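Local atomic coordinates of MAR1 Ribonuclease (PDB entry 2B34), a protein that probably acts as a hydrolase of the isochorismatase family, possibly a ribonuclease. Residues S28-Y32 with S137-H141; E35-S40 with D134-S138; I109-V113 with D143-A147. All blocks are in the same frame, centred on the assembly; numbering follows the deposited sequence.

Contact 1: S28-Y32 with S137-H141; sequences SNIKY and SSRSH
S137 OG stands trans to its own backbone N (chi1 -166°), which turns it to the K31 carbonyl, while a bend at chi2 of K31 (-64°) lays that side chain over one face of the H141 ring. In this alpha/beta fold, 28-32 lies in the loop after strand 15-20 of the parallel sheet, and 137-141 leads off from the end of strand 128-137; each runs into a helix. Two hydrogen bonds join them around K31: its N donates to S138 O at 2.9 Å (N-H...O angle 154°), and its O accepts from S137 OG at 2.6 Å. The backbone of K31 is thus gripped at both ends by adjacent residues. In the side chain, K31 CG makes a CH-pi contact over the H141 ring face, 3.9 Å from its centroid, and the Y32 and H141 rings meet rim to rim, neither covering the other. I30 adds apolar contact, its CG2 3.8 Å from S137 CB. R139 sends its guanidinium to the second subunit, with a salt bridge to E162 of that subunit and hydrogen bonds to the carbonyls of its I184 and L185. Closer to its backbone, R139 CB lies 3.1 Å from N29 O, and R139 CA makes a CA-H...O contact with that same oxygen.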
loop_
_atom_site.group_PDB
_atom_site.type_symbol
_atom_site.label_atom_id
_atom_site.label_comp_id
_atom_site.label_asym_id
_atom_site.label_seq_id
_atom_site.Cartn_x
_atom_site.Cartn_y
_atom_site.Cartn_z
ATOM N N SER A 28 29.999 -3.015 0.355
ATOM C CA SER A 28 30.034 -1.842 -0.505
ATOM C C SER A 28 28.953 -1.870 -1.591
ATOM O O SER A 28 28.848 -0.940 -2.387
ATOM C CB SER A 28 31.433 -1.668 -1.107
ATOM O OG SER A 28 31.607 -2.483 -2.248
ATOM N N ASN A 29 28.139 -2.923 -1.605
ATOM C CA ASN A 29 27.119 -3.093 -2.643
ATOM C C ASN A 29 25.696 -3.164 -2.108
ATOM O O ASN A 29 24.819 -3.677 -2.787
ATOM C CB ASN A 29 27.385 -4.362 -3.473
ATOM C CG ASN A 29 28.834 -4.515 -3.869
ATOM O OD1 ASN A 29 29.662 -4.990 -3.082
ATOM N ND2 ASN A 29 29.150 -4.131 -5.098
ATOM N N ILE A 30 25.467 -2.691 -0.889
ATOM C CA ILE A 30 24.129 -2.743 -0.290
ATOM C C ILE A 30 23.774 -1.368 0.264
ATOM O O ILE A 30 24.538 -0.796 1.039
ATOM C CB ILE A 30 24.038 -3.814 0.857
ATOM C CG1 ILE A 30 24.313 -5.245 0.344
ATOM C CG2 ILE A 30 22.698 -3.730 1.595
ATOM C CD1 ILE A 30 23.214 -5.871 -0.538
ATOM N N LYS A 31 22.621 -0.837 -0.138
ATOM C CA LYS A 31 22.134 0.436 0.408
ATOM C C LYS A 31 21.962 0.314 1.915
ATOM O O LYS A 31 21.364 -0.652 2.395
ATOM C CB LYS A 31 20.812 0.856 -0.249
ATOM C CG LYS A 31 20.906 1.123 -1.749
ATOM C CD LYS A 31 21.821 2.306 -2.061
ATOM C CE LYS A 31 21.923 2.541 -3.569
ATOM N NZ LYS A 31 22.412 3.917 -3.872
ATOM N N TYR A 32 22.510 1.284 2.646
ATOM C CA TYR A 32 22.466 1.325 4.112
ATOM C C TYR A 32 23.051 0.077 4.783
ATOM O O TYR A 32 22.509 -0.415 5.778
ATOM C CB TYR A 32 21.037 1.580 4.624
ATOM C CG TYR A 32 20.335 2.753 3.981
ATOM C CD1 TYR A 32 20.533 4.056 4.448
ATOM C CD2 TYR A 32 19.466 2.563 2.907
ATOM C CE1 TYR A 32 19.880 5.140 3.856
ATOM C CE2 TYR A 32 18.812 3.635 2.311
ATOM C CZ TYR A 32 19.023 4.918 2.788
ATOM O OH TYR A 32 18.369 5.974 2.194
ATOM N N SER A 137 17.792 -4.944 3.306
ATOM C CA SER A 137 18.108 -4.030 2.207
ATOM C C SER A 137 18.593 -4.741 0.930
ATOM O O SER A 137 18.767 -5.960 0.921
ATOM C CB SER A 137 19.138 -2.992 2.665
ATOM O OG SER A 137 19.221 -1.928 1.741
ATOM N N SER A 138 18.806 -3.958 -0.131
ATOM C CA SER A 138 19.282 -4.455 -1.427
ATOM C C SER A 138 20.345 -3.515 -1.994
ATOM O O SER A 138 20.595 -2.449 -1.433
ATOM C CB SER A 138 18.126 -4.538 -2.432
ATOM O OG SER A 138 17.118 -5.433 -2.011
ATOM N N ARG A 139 20.947 -3.905 -3.118
ATOM C CA ARG A 139 21.867 -3.033 -3.855
ATOM C C ARG A 139 21.126 -1.820 -4.430
ATOM O O ARG A 139 21.635 -0.702 -4.409
ATOM C CB ARG A 139 22.587 -3.818 -4.962
ATOM C CG ARG A 139 23.519 -2.982 -5.837
ATOM C CD ARG A 139 24.379 -3.838 -6.777
ATOM N NE ARG A 139 23.570 -4.665 -7.674
ATOM C CZ ARG A 139 23.934 -5.033 -8.901
ATOM N NH1 ARG A 139 25.102 -4.642 -9.404
ATOM N NH2 ARG A 139 23.119 -5.786 -9.631
ATOM N N SER A 140 19.915 -2.057 -4.927
ATOM C CA SER A 140 19.064 -1.008 -5.483
ATOM C C SER A 140 17.895 -0.671 -4.557
ATOM O O SER A 140 17.266 -1.571 -3.997
ATOM C CB SER A 140 18.519 -1.458 -6.838
ATOM O OG SER A 140 17.377 -0.704 -7.195
ATOM N N HIS A 141 17.606 0.624 -4.417
ATOM C CA HIS A 141 16.442 1.107 -3.662
ATOM C C HIS A 141 15.114 0.558 -4.194
ATOM O O HIS A 141 14.225 0.213 -3.414
ATOM C CB HIS A 141 16.374 2.639 -3.681
ATOM C CG HIS A 141 17.457 3.313 -2.898
ATOM N ND1 HIS A 141 18.290 4.264 -3.449
ATOM C CD2 HIS A 141 17.840 3.184 -1.605
ATOM C CE1 HIS A 141 19.135 4.692 -2.530
ATOM N NE2 HIS A 141 18.885 4.051 -1.402
#

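Contact 2: E35-S40 with D134-S138; sequences EIITTS and DAVSS
Helix 33-49 packs here against the end of strand 128-137, in a buried contact about 8 Å from the centre of the chain to its own centre. I36, T39 and S40 form the helix side, and D134 to S137 receive them, with I36 and A135 closest in backbone. The contact is mostly van der Waals: I36 CG1 approaches A135 C to 3.4 Å and also touches V136 N, lying against the peptide link, while I36 CD1 reaches past it to S137 CB. The chi1 of I36 is -100°, away from any staggered value, consistent with a branch fitted tightly to this backbone. Replacing I36 by an alanine would remove CG1, CG2 and CD1 and would probably open a gap over the A135-V136 peptide and take away one of the apolar groups beside S137 CB.

The helix belongs to the beta-alpha-beta crossover from strand 15-20 to strand 54-59 of the parallel sheet, and this turn of it meets the chain where it corners at D134 and A135. T39 presses its CB to 3.4 Å from D134 O, and the T39 and D134 side chains cross at about a right angle, T39 CG2 touching the carboxylate. A water lies 2.6 Å from T39 OG1 and 2.8 Å from D134 O, and can donate to the latter. The D134 carboxylate itself is held from elsewhere, OD2 bonding S161 OG. Farther along the helix, S40 OG stands 3.5 Å from A135 CB and donates back to I36 O at 2.7 Å. S40 N bonds that oxygen too, and the two donors reach it from opposite faces of its carbonyl plane.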
loop_
_atom_site.group_PDB
_atom_site.type_symbol
_atom_site.label_atom_id
_atom_site.label_comp_id
_atom_site.label_asym_id
_atom_site.label_seq_id
_atom_site.Cartn_x
_atom_site.Cartn_y
_atom_site.Cartn_z
ATOM N N GLU A 35 23.998 0.635 8.560
ATOM C CA GLU A 35 22.782 0.794 9.371
ATOM C C GLU A 35 22.130 -0.556 9.664
ATOM O O GLU A 35 21.756 -0.858 10.800
ATOM C CB GLU A 35 21.775 1.700 8.646
ATOM C CG GLU A 35 22.159 3.176 8.573
ATOM C CD GLU A 35 22.974 3.551 7.341
ATOM O OE1 GLU A 35 23.671 2.692 6.769
ATOM O OE2 GLU A 35 22.925 4.732 6.944
ATOM N N ILE A 36 22.010 -1.353 8.613
ATOM C CA ILE A 36 21.404 -2.676 8.645
ATOM C C ILE A 36 22.182 -3.651 9.538
ATOM O O ILE A 36 21.582 -4.489 10.215
ATOM C CB ILE A 36 21.225 -3.203 7.183
ATOM C CG1 ILE A 36 19.783 -3.008 6.714
ATOM C CG2 ILE A 36 21.656 -4.648 7.020
ATOM C CD1 ILE A 36 19.409 -1.578 6.421
ATOM N N ILE A 37 23.506 -3.518 9.547
ATOM C CA ILE A 37 24.366 -4.292 10.448
ATOM C C ILE A 37 24.103 -3.908 11.903
ATOM O O ILE A 37 23.872 -4.778 12.743
ATOM C CB ILE A 37 25.879 -4.113 10.111
ATOM C CG1 ILE A 37 26.221 -4.720 8.739
ATOM C CG2 ILE A 37 26.778 -4.664 11.248
ATOM C CD1 ILE A 37 25.762 -6.173 8.510
ATOM N N THR A 38 24.129 -2.605 12.191
ATOM C CA THR A 38 23.816 -2.105 13.530
ATOM C C THR A 38 22.462 -2.622 14.018
ATOM O O THR A 38 22.338 -3.096 15.148
ATOM C CB THR A 38 23.844 -0.554 13.586
ATOM O OG1 THR A 38 25.163 -0.096 13.274
ATOM C CG2 THR A 38 23.472 -0.046 14.971
ATOM N N THR A 39 21.456 -2.537 13.154
ATOM C CA THR A 39 20.097 -2.933 13.513
ATOM C C THR A 39 19.946 -4.458 13.593
ATOM O O THR A 39 19.277 -4.961 14.494
ATOM C CB THR A 39 19.065 -2.302 12.557
ATOM O OG1 THR A 39 19.258 -0.885 12.544
ATOM C CG2 THR A 39 17.649 -2.588 13.015
ATOM N N SER A 40 20.575 -5.183 12.667
ATOM C CA SER A 40 20.609 -6.651 12.746
ATOM C C SER A 40 21.286 -7.122 14.036
ATOM O O SER A 40 20.862 -8.111 14.627
ATOM C CB SER A 40 21.288 -7.275 11.521
ATOM O OG SER A 40 20.563 -6.995 10.329
ATOM N N ASP A 134 14.018 -2.308 8.728
ATOM C CA ASP A 134 15.206 -1.500 9.012
ATOM C C ASP A 134 16.487 -2.334 9.194
ATOM O O ASP A 134 17.546 -1.808 9.556
ATOM C CB ASP A 134 14.969 -0.527 10.179
ATOM C CG ASP A 134 14.408 -1.194 11.435
ATOM O OD1 ASP A 134 13.945 -2.352 11.384
ATOM O OD2 ASP A 134 14.421 -0.531 12.493
ATOM N N ALA A 135 16.376 -3.631 8.919
ATOM C CA ALA A 135 17.502 -4.555 8.977
ATOM C C ALA A 135 17.566 -5.387 7.692
ATOM O O ALA A 135 18.300 -6.381 7.614
ATOM C CB ALA A 135 17.381 -5.450 10.204
ATOM N N VAL A 136 16.796 -4.963 6.687
ATOM C CA VAL A 136 16.710 -5.640 5.386
ATOM C C VAL A 136 16.916 -4.619 4.256
ATOM O O VAL A 136 16.301 -3.549 4.257
ATOM C CB VAL A 136 15.352 -6.389 5.222
ATOM C CG1 VAL A 136 15.138 -6.868 3.784
ATOM C CG2 VAL A 136 15.266 -7.575 6.179
ATOM N N SER A 137 17.792 -4.944 3.306
ATOM C CA SER A 137 18.108 -4.030 2.207
ATOM C C SER A 137 18.593 -4.741 0.930
ATOM O O SER A 137 18.767 -5.960 0.921
ATOM C CB SER A 137 19.138 -2.992 2.665
ATOM O OG SER A 137 19.221 -1.928 1.741
ATOM N N SER A 138 18.806 -3.958 -0.131
ATOM C CA SER A 138 19.282 -4.455 -1.427
ATOM C C SER A 138 20.345 -3.515 -1.994
ATOM O O SER A 138 20.595 -2.449 -1.433
ATOM C CB SER A 138 18.126 -4.538 -2.432
ATOM O OG SER A 138 17.118 -5.433 -2.011
HETATM O O HOH W 1 18.687 0.592 10.521
#

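Contact 3: I109-V113 with D143-A147; sequences IEAHV and DRHFA
A111 is the first residue of 109-113 to touch the helix: its CB meets A147 CB at 3.8 Å and lies near the aliphatic start of R144, while A147 CB comes to 3.4 Å from A111 O. These small side chains let backbone and helix approach closely, and A111 sits within a type I turn closed by V113 N bonding E110 O. H112 follows and carries the main interaction. Its CG lies between the backbone N and the carbonyl carbon (chi1 66°), which presents one ring face to D143. D143 CB is 3.6 Å from the ring centroid and only 8° off its normal, a CH-pi contact, and the carboxylate is stacked on the ring with the two planes 16° apart. Consequently the 3.3 Å approach of H112 NE2 to D143 OD2 is over the face and at a poor angle, not a hydrogen bond. The ring nitrogens are engaged elsewhere: ND1 with S138 OG and NE2 with E162 of the second subunit, whose T160 bonds D143 OD1. V113 closes the sandwich, its CG2 3.5 Å above the opposite face of the H112 ring, and holds the N-cap position of helix 114-124. That helix opens with C114, seen in a disulfide with C20, probably at the site of the family's cysteine nucleophile. The loop therefore runs from strand 103-109 into helix 114-124 while lying against the first turns of helix 141-154, and A111 is tied by its backbone to S137 at the end of neighbouring strand 128-137.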
loop_
_atom_site.group_PDB
_atom_site.type_symbol
_atom_site.label_atom_id
_atom_site.label_comp_id
_atom_site.label_asym_id
_atom_site.label_seq_id
_atom_site.Cartn_x
_atom_site.Cartn_y
_atom_site.Cartn_z
ATOM N N ILE A 109 20.050 -9.730 3.725
ATOM C CA ILE A 109 20.214 -9.046 2.445
ATOM C C ILE A 109 19.953 -9.810 1.169
ATOM O O ILE A 109 19.897 -11.043 1.154
ATOM C CB ILE A 109 21.568 -8.318 2.318
ATOM C CG1 ILE A 109 22.718 -9.240 2.729
ATOM C CG2 ILE A 109 21.531 -6.989 3.089
ATOM C CD1 ILE A 109 24.062 -8.703 2.381
ATOM N N GLU A 110 19.912 -9.027 0.090
ATOM C CA GLU A 110 19.095 -9.273 -1.076
ATOM C C GLU A 110 17.654 -9.432 -0.578
ATOM O O GLU A 110 17.110 -10.537 -0.484
ATOM C CB GLU A 110 19.614 -10.430 -1.953
ATOM C CG GLU A 110 19.969 -11.719 -1.220
ATOM C CD GLU A 110 20.658 -12.738 -2.083
ATOM O OE1 GLU A 110 21.335 -12.334 -3.052
ATOM O OE2 GLU A 110 20.537 -13.950 -1.781
ATOM N N ALA A 111 17.076 -8.286 -0.216
ATOM C CA ALA A 111 15.674 -8.175 0.173
ATOM C C ALA A 111 14.772 -8.811 -0.881
ATOM O O ALA A 111 13.786 -9.457 -0.553
ATOM C CB ALA A 111 15.293 -6.710 0.382
ATOM N N HIS A 112 15.145 -8.639 -2.147
ATOM C CA HIS A 112 14.362 -9.119 -3.284
ATOM C C HIS A 112 14.851 -10.469 -3.806
ATOM O O HIS A 112 14.360 -10.957 -4.827
ATOM C CB HIS A 112 14.415 -8.080 -4.403
ATOM C CG HIS A 112 15.780 -7.901 -4.988
ATOM N ND1 HIS A 112 16.853 -7.448 -4.249
ATOM C CD2 HIS A 112 16.250 -8.126 -6.238
ATOM C CE1 HIS A 112 17.923 -7.398 -5.022
ATOM N NE2 HIS A 112 17.583 -7.805 -6.232
ATOM N N VAL A 113 15.827 -11.063 -3.119
ATOM C CA VAL A 113 16.361 -12.377 -3.504
ATOM C C VAL A 113 16.314 -13.373 -2.327
ATOM O O VAL A 113 15.292 -14.032 -2.163
ATOM C CB VAL A 113 17.762 -12.280 -4.184
ATOM C CG1 VAL A 113 18.150 -13.602 -4.817
ATOM C CG2 VAL A 113 17.779 -11.181 -5.241
ATOM N N ASP A 143 14.588 -2.245 -5.929
ATOM C CA ASP A 143 14.534 -3.670 -5.586
ATOM C C ASP A 143 14.043 -3.898 -4.154
ATOM O O ASP A 143 13.169 -4.733 -3.923
ATOM C CB ASP A 143 15.908 -4.328 -5.794
ATOM C CG ASP A 143 16.175 -4.678 -7.252
ATOM O OD1 ASP A 143 15.204 -4.799 -8.030
ATOM O OD2 ASP A 143 17.357 -4.835 -7.623
ATOM N N ARG A 144 14.611 -3.143 -3.213
ATOM C CA ARG A 144 14.243 -3.196 -1.795
ATOM C C ARG A 144 12.786 -2.770 -1.574
ATOM O O ARG A 144 12.036 -3.444 -0.859
ATOM C CB ARG A 144 15.175 -2.287 -0.983
ATOM C CG ARG A 144 15.001 -2.369 0.538
ATOM C CD ARG A 144 15.749 -1.243 1.243
ATOM N NE ARG A 144 15.614 -1.322 2.699
ATOM C CZ ARG A 144 15.856 -0.320 3.539
ATOM N NH1 ARG A 144 16.232 0.870 3.081
ATOM N NH2 ARG A 144 15.702 -0.503 4.846
ATOM N N HIS A 145 12.407 -1.649 -2.187
ATOM C CA HIS A 145 11.060 -1.091 -2.062
ATOM C C HIS A 145 10.000 -2.119 -2.440
ATOM O O HIS A 145 9.064 -2.370 -1.680
ATOM C CB HIS A 145 10.920 0.159 -2.940
ATOM C CG HIS A 145 9.652 0.928 -2.712
ATOM N ND1 HIS A 145 8.530 0.763 -3.497
ATOM C CD2 HIS A 145 9.335 1.875 -1.799
ATOM C CE1 HIS A 145 7.573 1.569 -3.071
ATOM N NE2 HIS A 145 8.035 2.255 -2.040
ATOM N N PHE A 146 10.162 -2.724 -3.612
ATOM C CA PHE A 146 9.181 -3.677 -4.096
ATOM C C PHE A 146 9.333 -5.062 -3.490
ATOM O O PHE A 146 8.387 -5.839 -3.508
ATOM C CB PHE A 146 9.156 -3.702 -5.628
ATOM C CG PHE A 146 8.486 -2.498 -6.221
ATOM C CD1 PHE A 146 7.102 -2.475 -6.394
ATOM C CD2 PHE A 146 9.227 -1.367 -6.560
ATOM C CE1 PHE A 146 6.465 -1.349 -6.915
ATOM C CE2 PHE A 146 8.601 -0.237 -7.085
ATOM C CZ PHE A 146 7.216 -0.230 -7.266
ATOM N N ALA A 147 10.513 -5.357 -2.939
ATOM C CA ALA A 147 10.704 -6.577 -2.156
ATOM C C ALA A 147 9.692 -6.596 -1.022
ATOM O O ALA A 147 8.994 -7.588 -0.834
ATOM C CB ALA A 147 12.109 -6.661 -1.603
#

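How the contacts relate
Contacts 1 and 2 use the end of strand 128-137, and contact 3 the helix that follows it. Contacts 1 and 2 share S137 and S138, with centres about 10 Å apart: helix 33-49 and the loop leading to it bear on the same stretch of strand end. Contact 3 is joined to contact 1, about 9 Å away between centres, through S138 OG to H112 ND1 at 3.0 Å and S137 O to A111 N at 3.1 Å. Contact 2 reaches contact 3 through V136 O and R144 NE, 2.8 Å apart. Contacts 1 and 3 also both meet the second subunit. V113 of contact 3 directly precedes C114, which probably corresponds to the family's cysteine nucleophile, so contact 3 probably borders the active site.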